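PDB 3IMM: putative secreted glycosylhydrolase from Parabacteroides distasonis ATCC 8503, which probably acts as a secreted hydrolase of sugar substrates, possibly 3-keto-disaccharides, although its natural substrate remains to be established. Local coordinates for residues Y105-G109 with W151-N157; A130-I134 with M146-K150; D29-G33 with I191-I196. Numbering follows the deposited sequence.

Contact 1 of 3, residues Y105-G109 with W151-N157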
loop_
_atom_site.group_PDB
_atom_site.type_symbol
_atom_site.label_atom_id
_atom_site.label_comp_id
_atom_site.label_asym_id
_atom_site.label_seq_id
_atom_site.Cartn_x
_atom_site.Cartn_y
_atom_site.Cartn_z
ATOM N N TYR A 105 7.337 1.510 1.471
ATOM C CA TYR A 105 8.164 0.335 1.514
ATOM C C TYR A 105 9.456 0.601 0.778
ATOM O O TYR A 105 9.456 1.104 -0.342
ATOM C CB TYR A 105 7.512 -0.928 0.931
ATOM C CG TYR A 105 8.493 -2.051 0.931
ATOM C CD1 TYR A 105 8.785 -2.708 2.109
ATOM C CD2 TYR A 105 9.223 -2.393 -0.220
ATOM C CE1 TYR A 105 9.758 -3.698 2.160
ATOM C CE2 TYR A 105 10.191 -3.388 -0.176
ATOM C CZ TYR A 105 10.429 -4.048 1.018
ATOM O OH TYR A 105 11.356 -5.034 1.109
ATOM N N GLY A 106 10.546 0.238 1.419
ATOM C CA GLY A 106 11.892 0.416 0.835
ATOM C C GLY A 106 12.458 1.816 0.776
ATOM O O GLY A 106 13.639 2.000 0.359
ATOM N N HIS A 107 11.678 2.798 1.258
ATOM C CA HIS A 107 11.969 4.220 1.027
ATOM C C HIS A 107 11.901 5.144 2.245
ATOM O O HIS A 107 12.735 6.063 2.386
ATOM C CB HIS A 107 11.079 4.749 -0.107
ATOM C CG HIS A 107 11.408 4.139 -1.433
ATOM N ND1 HIS A 107 10.909 2.918 -1.842
ATOM C CD2 HIS A 107 12.240 4.558 -2.418
ATOM C CE1 HIS A 107 11.404 2.629 -3.032
ATOM N NE2 HIS A 107 12.219 3.606 -3.400
ATOM N N LEU A 108 10.907 4.939 3.104
ATOM C CA LEU A 108 10.656 5.839 4.217
ATOM C C LEU A 108 9.906 5.145 5.346
ATOM O O LEU A 108 8.845 4.555 5.128
ATOM C CB LEU A 108 9.850 7.067 3.723
ATOM C CG LEU A 108 9.540 8.139 4.773
ATOM C CD1 LEU A 108 10.862 8.882 5.237
ATOM C CD2 LEU A 108 8.471 9.092 4.212
ATOM N N GLY A 109 10.465 5.230 6.553
ATOM C CA GLY A 109 9.857 4.667 7.741
ATOM C C GLY A 109 8.656 5.462 8.226
ATOM O O GLY A 109 8.475 6.636 7.861
ATOM N N TRP A 151 13.823 12.056 -3.264
ATOM C CA TRP A 151 14.380 10.736 -3.606
ATOM C C TRP A 151 15.064 10.814 -4.979
ATOM O O TRP A 151 14.562 10.276 -5.980
ATOM C CB TRP A 151 13.272 9.668 -3.578
ATOM C CG TRP A 151 13.102 9.063 -2.225
ATOM C CD1 TRP A 151 13.574 7.844 -1.808
ATOM C CD2 TRP A 151 12.475 9.668 -1.088
ATOM N NE1 TRP A 151 13.265 7.663 -0.477
ATOM C CE2 TRP A 151 12.601 8.777 -0.015
ATOM C CE3 TRP A 151 11.839 10.877 -0.872
ATOM C CZ2 TRP A 151 12.112 9.066 1.246
ATOM C CZ3 TRP A 151 11.325 11.146 0.399
ATOM C CH2 TRP A 151 11.458 10.244 1.427
ATOM N N THR A 152 16.195 11.514 -4.997
ATOM C CA THR A 152 16.987 11.701 -6.193
ATOM C C THR A 152 17.808 10.451 -6.509
ATOM O O THR A 152 18.159 10.222 -7.654
ATOM C CB THR A 152 17.907 12.904 -6.053
ATOM O OG1 THR A 152 18.636 12.772 -4.828
ATOM C CG2 THR A 152 17.106 14.213 -6.079
ATOM N N SER A 153 18.057 9.628 -5.498
ATOM C CA SER A 153 18.728 8.350 -5.674
ATOM C C SER A 153 17.741 7.182 -5.685
ATOM O O SER A 153 16.787 7.119 -4.883
ATOM C CB SER A 153 19.814 8.171 -4.581
ATOM O OG SER A 153 20.379 6.869 -4.546
ATOM N N GLY A 154 17.978 6.253 -6.617
ATOM C CA GLY A 154 17.388 4.928 -6.590
ATOM C C GLY A 154 18.118 3.882 -5.746
ATOM O O GLY A 154 17.677 2.754 -5.663
ATOM N N THR A 155 19.220 4.245 -5.112
ATOM C CA THR A 155 19.979 3.278 -4.316
ATOM C C THR A 155 20.050 3.649 -2.805
ATOM O O THR A 155 20.197 2.756 -1.935
ATOM C CB THR A 155 21.409 3.039 -4.918
ATOM O OG1 THR A 155 22.156 4.254 -4.915
ATOM C CG2 THR A 155 21.366 2.551 -6.375
ATOM N N LYS A 156 19.940 4.941 -2.482
ATOM C CA LYS A 156 20.052 5.373 -1.104
ATOM C C LYS A 156 18.927 6.323 -0.717
ATOM O O LYS A 156 18.582 7.230 -1.465
ATOM C CB LYS A 156 21.421 6.015 -0.871
ATOM C CG LYS A 156 21.826 6.041 0.592
ATOM C CD LYS A 156 23.241 6.652 0.790
ATOM C CE LYS A 156 23.416 7.078 2.218
ATOM N NZ LYS A 156 24.751 7.574 2.573
ATOM N N ASN A 157 18.337 6.084 0.448
ATOM C CA ASN A 157 17.200 6.879 0.932
ATOM C C ASN A 157 17.683 8.106 1.645
ATOM O O ASN A 157 18.782 8.101 2.217
ATOM C CB ASN A 157 16.348 6.062 1.905
ATOM C CG ASN A 157 15.537 4.994 1.224
ATOM O OD1 ASN A 157 14.814 5.261 0.254
ATOM N ND2 ASN A 157 15.658 3.750 1.722
#
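Two loops of a concanavalin-like beta sandwich meet here, and they illustrate how side chains of one loop can fasten to the backbone carbonyls of another. His107 and Leu108 occupy the paired positions of a classic beta bulge, while Ser153 organises the other loop as an ST turn and ST motif, its OG accepting from Thr155 N and Lys156 N, each at 2.9 Å. That folded loop brings Trp151 and Asn157, both with CA-to-CB bonds directed toward 105-109, onto the same site. Asn157, in an m rotamer, uses its amide at both ends: ND2 donates to Gly106 O at 3.0 Å and is also bonded to Ser161, whereas OD1 accepts from Trp151 NE1, again at 3.0 Å. The indole N-H has a second, weak bond to His107 O at 3.3 Å. Gly106 has a positive phi, a conformation that favours glycine. His107 takes the m rotamer as well, which places ND1 2.8 Å from Tyr105 O, a hydrogen bond within its own loop; the same ring stacks on Phe171. Against Trp151 the imidazole lies obliquely, with His107 CD2 3.6 Å from Trp151 CD1. Leu108 rests on the same indole, its CB 3.9 Å from Trp151 CZ2. Tyr105 makes no side-chain contact with 151-157; its backbone hydrogen-bonds to Glu81, one of the residues at the bound sodium ion. Two acceptors, His107 O and Asn157 OD1, stand only 3.1 Å apart, both accepting from Trp151 NE1.

Contact 2 of 3, residues A130-I134 with M146-K150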
loop_
_atom_site.group_PDB
_atom_site.type_symbol
_atom_site.label_atom_id
_atom_site.label_comp_id
_atom_site.label_asym_id
_atom_site.label_seq_id
_atom_site.Cartn_x
_atom_site.Cartn_y
_atom_site.Cartn_z
ATOM N N ALA A 130 -1.019 13.454 -3.465
ATOM C CA ALA A 130 -1.106 14.769 -4.064
ATOM C C ALA A 130 0.168 15.021 -4.848
ATOM O O ALA A 130 1.119 15.604 -4.344
ATOM C CB ALA A 130 -1.340 15.858 -2.962
ATOM N N GLY A 131 0.193 14.555 -6.097
ATOM C CA GLY A 131 1.429 14.546 -6.876
ATOM C C GLY A 131 2.568 13.894 -6.094
ATOM O O GLY A 131 2.437 12.761 -5.616
ATOM N N GLN A 132 3.676 14.609 -5.946
ATOM C CA GLN A 132 4.870 14.076 -5.240
ATOM C C GLN A 132 4.730 13.949 -3.722
ATOM O O GLN A 132 5.627 13.406 -3.059
ATOM C CB GLN A 132 6.109 14.909 -5.584
ATOM C CG GLN A 132 6.644 14.582 -6.956
ATOM C CD GLN A 132 7.865 15.401 -7.304
ATOM O OE1 GLN A 132 7.945 16.565 -6.974
ATOM N NE2 GLN A 132 8.807 14.793 -7.977
ATOM N N HIS A 133 3.635 14.465 -3.164
ATOM C CA HIS A 133 3.359 14.379 -1.723
ATOM C C HIS A 133 2.359 13.266 -1.396
ATOM O O HIS A 133 1.198 13.294 -1.866
ATOM C CB HIS A 133 2.863 15.732 -1.216
ATOM C CG HIS A 133 3.838 16.835 -1.487
ATOM N ND1 HIS A 133 4.904 17.110 -0.653
ATOM C CD2 HIS A 133 3.957 17.684 -2.543
ATOM C CE1 HIS A 133 5.611 18.105 -1.162
ATOM N NE2 HIS A 133 5.059 18.468 -2.312
ATOM N N ILE A 134 2.837 12.281 -0.633
ATOM C CA ILE A 134 2.037 11.144 -0.130
ATOM C C ILE A 134 2.022 11.231 1.394
ATOM O O ILE A 134 3.059 11.418 2.012
ATOM C CB ILE A 134 2.636 9.793 -0.626
ATOM C CG1 ILE A 134 2.591 9.783 -2.160
ATOM C CG2 ILE A 134 1.862 8.560 -0.064
ATOM C CD1 ILE A 134 3.145 8.536 -2.828
HETATM N N MSE A 146 5.783 11.717 2.744
HETATM C CA MSE A 146 6.858 11.640 1.795
HETATM C C MSE A 146 6.720 12.775 0.813
HETATM O O MSE A 146 5.660 12.965 0.224
HETATM C CB MSE A 146 6.756 10.343 0.991
HETATM C CG MSE A 146 7.731 10.316 -0.185
HETATM SE SE MSE A 146 7.948 8.555 -0.967
HETATM C CE MSE A 146 9.288 7.843 0.098
ATOM N N ASP A 147 7.817 13.474 0.578
ATOM C CA ASP A 147 7.980 14.295 -0.649
ATOM C C ASP A 147 8.954 13.585 -1.589
ATOM O O ASP A 147 10.147 13.681 -1.423
ATOM C CB ASP A 147 8.491 15.704 -0.304
ATOM C CG ASP A 147 8.655 16.614 -1.546
ATOM O OD1 ASP A 147 8.670 16.149 -2.713
ATOM O OD2 ASP A 147 8.849 17.815 -1.320
HETATM N N MSE A 148 8.413 12.962 -2.628
HETATM C CA MSE A 148 9.159 12.158 -3.597
HETATM C C MSE A 148 10.297 12.888 -4.292
HETATM O O MSE A 148 11.222 12.238 -4.798
HETATM C CB MSE A 148 8.196 11.560 -4.657
HETATM C CG MSE A 148 7.154 10.668 -4.068
HETATM SE SE MSE A 148 5.813 10.143 -5.294
HETATM C CE MSE A 148 6.865 8.982 -6.457
ATOM N N SER A 149 10.261 14.221 -4.296
ATOM C CA SER A 149 11.306 15.016 -4.949
ATOM C C SER A 149 12.633 14.881 -4.235
ATOM O O SER A 149 13.650 15.081 -4.864
ATOM C CB SER A 149 10.921 16.497 -5.103
ATOM O OG SER A 149 10.770 17.105 -3.863
ATOM N N LYS A 150 12.622 14.475 -2.958
ATOM C CA LYS A 150 13.854 14.239 -2.203
ATOM C C LYS A 150 14.544 12.962 -2.618
ATOM O O LYS A 150 15.724 12.783 -2.345
ATOM C CB LYS A 150 13.586 14.157 -0.708
ATOM C CG LYS A 150 13.029 15.440 -0.086
ATOM C CD LYS A 150 12.569 15.216 1.383
ATOM C CE LYS A 150 13.744 15.119 2.379
ATOM N NZ LYS A 150 13.369 14.220 3.534
#
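Three backbone hydrogen bonds join these segments: Met146 N to Ile134 O at 2.8 Å, Ile134 N to Met146 O at 3.0 Å, and Met148 N to Gln132 O at 2.9 Å. The first two make Ile134 and Met146 a hydrogen-bonded antiparallel pair; the third carries the ladder past the non-hydrogen-bonded pair His133–Asp147, just where the second strand gives way to a 3-10 turn. Asp147 shapes that exit through an Asx turn, its OD1 accepting from Ser149 N at 3.0 Å and from Ser149 OG at 2.6 Å. At the opposite segment, a type II' turn from Ala130 to His133 has Gly131 at its second position, with the positive phi that glycine tolerates well. His133 CE1 comes within 3.3 Å of Asp147 OD2 on one face of the sheet. On the other face Ile134 packs against Met146, CB to CB at 4.5 Å, and its CD1 lies 4.0 Å from SE of Met148; both methionines are selenomethionine. This is the open end of the beta hairpin formed by strands 133-138 and 141-147, the latter an outermost strand of the six-stranded sheet. Ile134 and Met148 reach across the sandwich to Tyr68 of strand 62-69 and Val80 of strand 80-85.

Contact 3 of 3, residues D29-G33 with I191-I196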
loop_
_atom_site.group_PDB
_atom_site.type_symbol
_atom_site.label_atom_id
_atom_site.label_comp_id
_atom_site.label_asym_id
_atom_site.label_seq_id
_atom_site.Cartn_x
_atom_site.Cartn_y
_atom_site.Cartn_z
ATOM N N ASP A 29 -18.708 -11.757 2.459
ATOM C CA ASP A 29 -19.372 -10.975 3.495
ATOM C C ASP A 29 -18.898 -9.516 3.518
ATOM O O ASP A 29 -18.773 -8.896 4.585
ATOM C CB ASP A 29 -19.111 -11.618 4.857
ATOM C CG ASP A 29 -19.706 -13.011 4.997
ATOM O OD1 ASP A 29 -20.647 -13.419 4.247
ATOM O OD2 ASP A 29 -19.211 -13.702 5.901
ATOM N N GLY A 30 -18.652 -8.961 2.336
ATOM C CA GLY A 30 -18.249 -7.567 2.218
ATOM C C GLY A 30 -16.763 -7.299 2.441
ATOM O O GLY A 30 -16.342 -6.149 2.516
ATOM N N VAL A 31 -15.973 -8.359 2.547
ATOM C CA VAL A 31 -14.552 -8.263 2.931
ATOM C C VAL A 31 -13.751 -8.907 1.795
ATOM O O VAL A 31 -14.047 -10.029 1.400
ATOM C CB VAL A 31 -14.315 -8.944 4.278
ATOM C CG1 VAL A 31 -12.788 -8.990 4.665
ATOM C CG2 VAL A 31 -15.151 -8.251 5.350
ATOM N N LEU A 32 -12.813 -8.139 1.229
ATOM C CA LEU A 32 -12.014 -8.542 0.101
ATOM C C LEU A 32 -10.785 -9.315 0.579
ATOM O O LEU A 32 -10.113 -8.899 1.504
ATOM C CB LEU A 32 -11.588 -7.296 -0.703
ATOM C CG LEU A 32 -10.748 -7.499 -1.987
ATOM C CD1 LEU A 32 -11.533 -8.244 -3.094
ATOM C CD2 LEU A 32 -10.209 -6.168 -2.514
ATOM N N GLY A 33 -10.484 -10.431 -0.064
ATOM C CA GLY A 33 -9.232 -11.149 0.217
ATOM C C GLY A 33 -8.797 -11.949 -0.985
ATOM O O GLY A 33 -9.553 -12.087 -1.951
ATOM N N ILE A 191 -4.480 -11.448 4.934
ATOM C CA ILE A 191 -4.838 -10.057 5.094
ATOM C C ILE A 191 -6.258 -9.901 4.528
ATOM O O ILE A 191 -6.629 -10.590 3.586
ATOM C CB ILE A 191 -3.786 -9.106 4.423
ATOM C CG1 ILE A 191 -4.120 -7.652 4.807
ATOM C CG2 ILE A 191 -3.764 -9.308 2.937
ATOM C CD1 ILE A 191 -3.031 -6.572 4.554
ATOM N N TRP A 192 -7.078 -9.071 5.176
ATOM C CA TRP A 192 -8.439 -8.797 4.768
ATOM C C TRP A 192 -8.635 -7.312 4.568
ATOM O O TRP A 192 -8.175 -6.508 5.391
ATOM C CB TRP A 192 -9.406 -9.267 5.860
ATOM C CG TRP A 192 -9.387 -10.761 6.121
ATOM C CD1 TRP A 192 -10.182 -11.681 5.538
ATOM C CD2 TRP A 192 -8.551 -11.485 7.037
ATOM N NE1 TRP A 192 -9.922 -12.939 6.035
ATOM C CE2 TRP A 192 -8.921 -12.842 6.958
ATOM C CE3 TRP A 192 -7.527 -11.117 7.916
ATOM C CZ2 TRP A 192 -8.299 -13.841 7.716
ATOM C CZ3 TRP A 192 -6.923 -12.103 8.676
ATOM C CH2 TRP A 192 -7.311 -13.453 8.565
ATOM N N PHE A 193 -9.361 -6.950 3.501
ATOM C CA PHE A 193 -9.690 -5.566 3.247
ATOM C C PHE A 193 -11.193 -5.291 3.194
ATOM O O PHE A 193 -12.018 -6.173 2.841
ATOM C CB PHE A 193 -9.101 -5.092 1.931
ATOM C CG PHE A 193 -7.637 -5.389 1.748
ATOM C CD1 PHE A 193 -6.674 -4.495 2.142
ATOM C CD2 PHE A 193 -7.250 -6.582 1.110
ATOM C CE1 PHE A 193 -5.355 -4.767 1.923
ATOM C CE2 PHE A 193 -5.928 -6.866 0.890
ATOM C CZ PHE A 193 -4.971 -5.958 1.305
ATOM N N ARG A 194 -11.559 -4.056 3.517
ATOM C CA ARG A 194 -12.937 -3.624 3.354
ATOM C C ARG A 194 -13.085 -2.129 3.303
ATOM O O ARG A 194 -12.154 -1.382 3.601
ATOM C CB ARG A 194 -13.874 -4.190 4.410
ATOM C CG ARG A 194 -13.662 -3.623 5.695
ATOM C CD ARG A 194 -14.740 -4.003 6.722
ATOM N NE ARG A 194 -14.341 -3.187 7.852
ATOM C CZ ARG A 194 -14.490 -3.449 9.133
ATOM N NH1 ARG A 194 -15.117 -4.519 9.536
ATOM N NH2 ARG A 194 -14.001 -2.573 10.019
ATOM N N ASN A 195 -14.259 -1.696 2.868
ATOM C CA ASN A 195 -14.534 -0.280 2.707
ATOM C C ASN A 195 -13.416 0.439 1.930
ATOM O O ASN A 195 -12.993 1.495 2.322
ATOM C CB ASN A 195 -14.737 0.381 4.087
ATOM C CG ASN A 195 -15.999 -0.070 4.753
ATOM O OD1 ASN A 195 -17.053 -0.058 4.126
ATOM N ND2 ASN A 195 -15.915 -0.433 6.026
ATOM N N ILE A 196 -12.986 -0.130 0.809
ATOM C CA ILE A 196 -11.957 0.476 -0.031
ATOM C C ILE A 196 -12.638 1.477 -0.950
ATOM O O ILE A 196 -13.452 1.112 -1.827
ATOM C CB ILE A 196 -11.195 -0.539 -0.829
ATOM C CG1 ILE A 196 -10.797 -1.727 0.034
ATOM C CG2 ILE A 196 -9.949 0.076 -1.457
ATOM C CD1 ILE A 196 -10.529 -2.959 -0.775
HETATM O O HOH W 1 -16.152 -3.622 1.741
#
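Strand 31-33 runs against strand 191-196 with N-to-C directions 139° apart, well short of perfectly antiparallel, and the axes approach to 4.5 Å. Consistent with this skew, there is a single bridge: Leu32 and Phe193 form a hydrogen-bonded pair, with Leu32 N to Phe193 O at 2.7 Å and Phe193 N to Leu32 O at 2.9 Å. Where the backbones splay apart, a water takes over, donating to Gly30 O at 2.6 Å and accepting from Asn195 N at 2.9 Å. Gly30 itself adopts a positive phi at which a CB would collide with the preceding carbonyl. The principle is the docking of a small hairpin onto a larger sheet: strands 25-28 and 31-34 pair with each other, and strand 191-200 belongs to the six-stranded sheet of the concanavalin-like sandwich, where Trp192 and Arg194 bond through their backbones to Lys56 and Asp54. Leu32 sits in the core, CB 4.2 Å from Phe193 CB and CD2 3.7 Å from Ile196 CD1. Asn195, in a left-handed backbone conformation, changes the strand's side-chain phase, so that Phe193 and Ile196, three residues apart, both reach Leu182 of the facing sheet. On the other side, Val31 CG1 lies 3.6 Å from Trp192 CB, while the Arg194 guanidinium leads away to a salt bridge with Asp54 and a cation-pi contact with Trp122.

How the contacts relate
Along the chain the contacts are nested: contact 3 closes the widest loop, contact 1 lies inside it, and contact 2 inside that. Contacts 1 and 2 are neighbours, with centres 12 Å apart; they touch through Met146 of contact 2, whose CE approaches Trp151 CZ2 at 3.3 Å and His107 CB at 3.6 Å, so the edge hairpin is covered directly by the joined loops. Contact 3 lies across the chain's centre, its centre about 30 Å from that of contact 1 and 28 Å from that of contact 2. Contacts 2 and 3 nevertheless reach the same six-stranded sheet: contact 2 lies on edge strand 141-147, while contact 3 docks a separate two-stranded hairpin on strand 191-200, next to the other edge strand, 8-9.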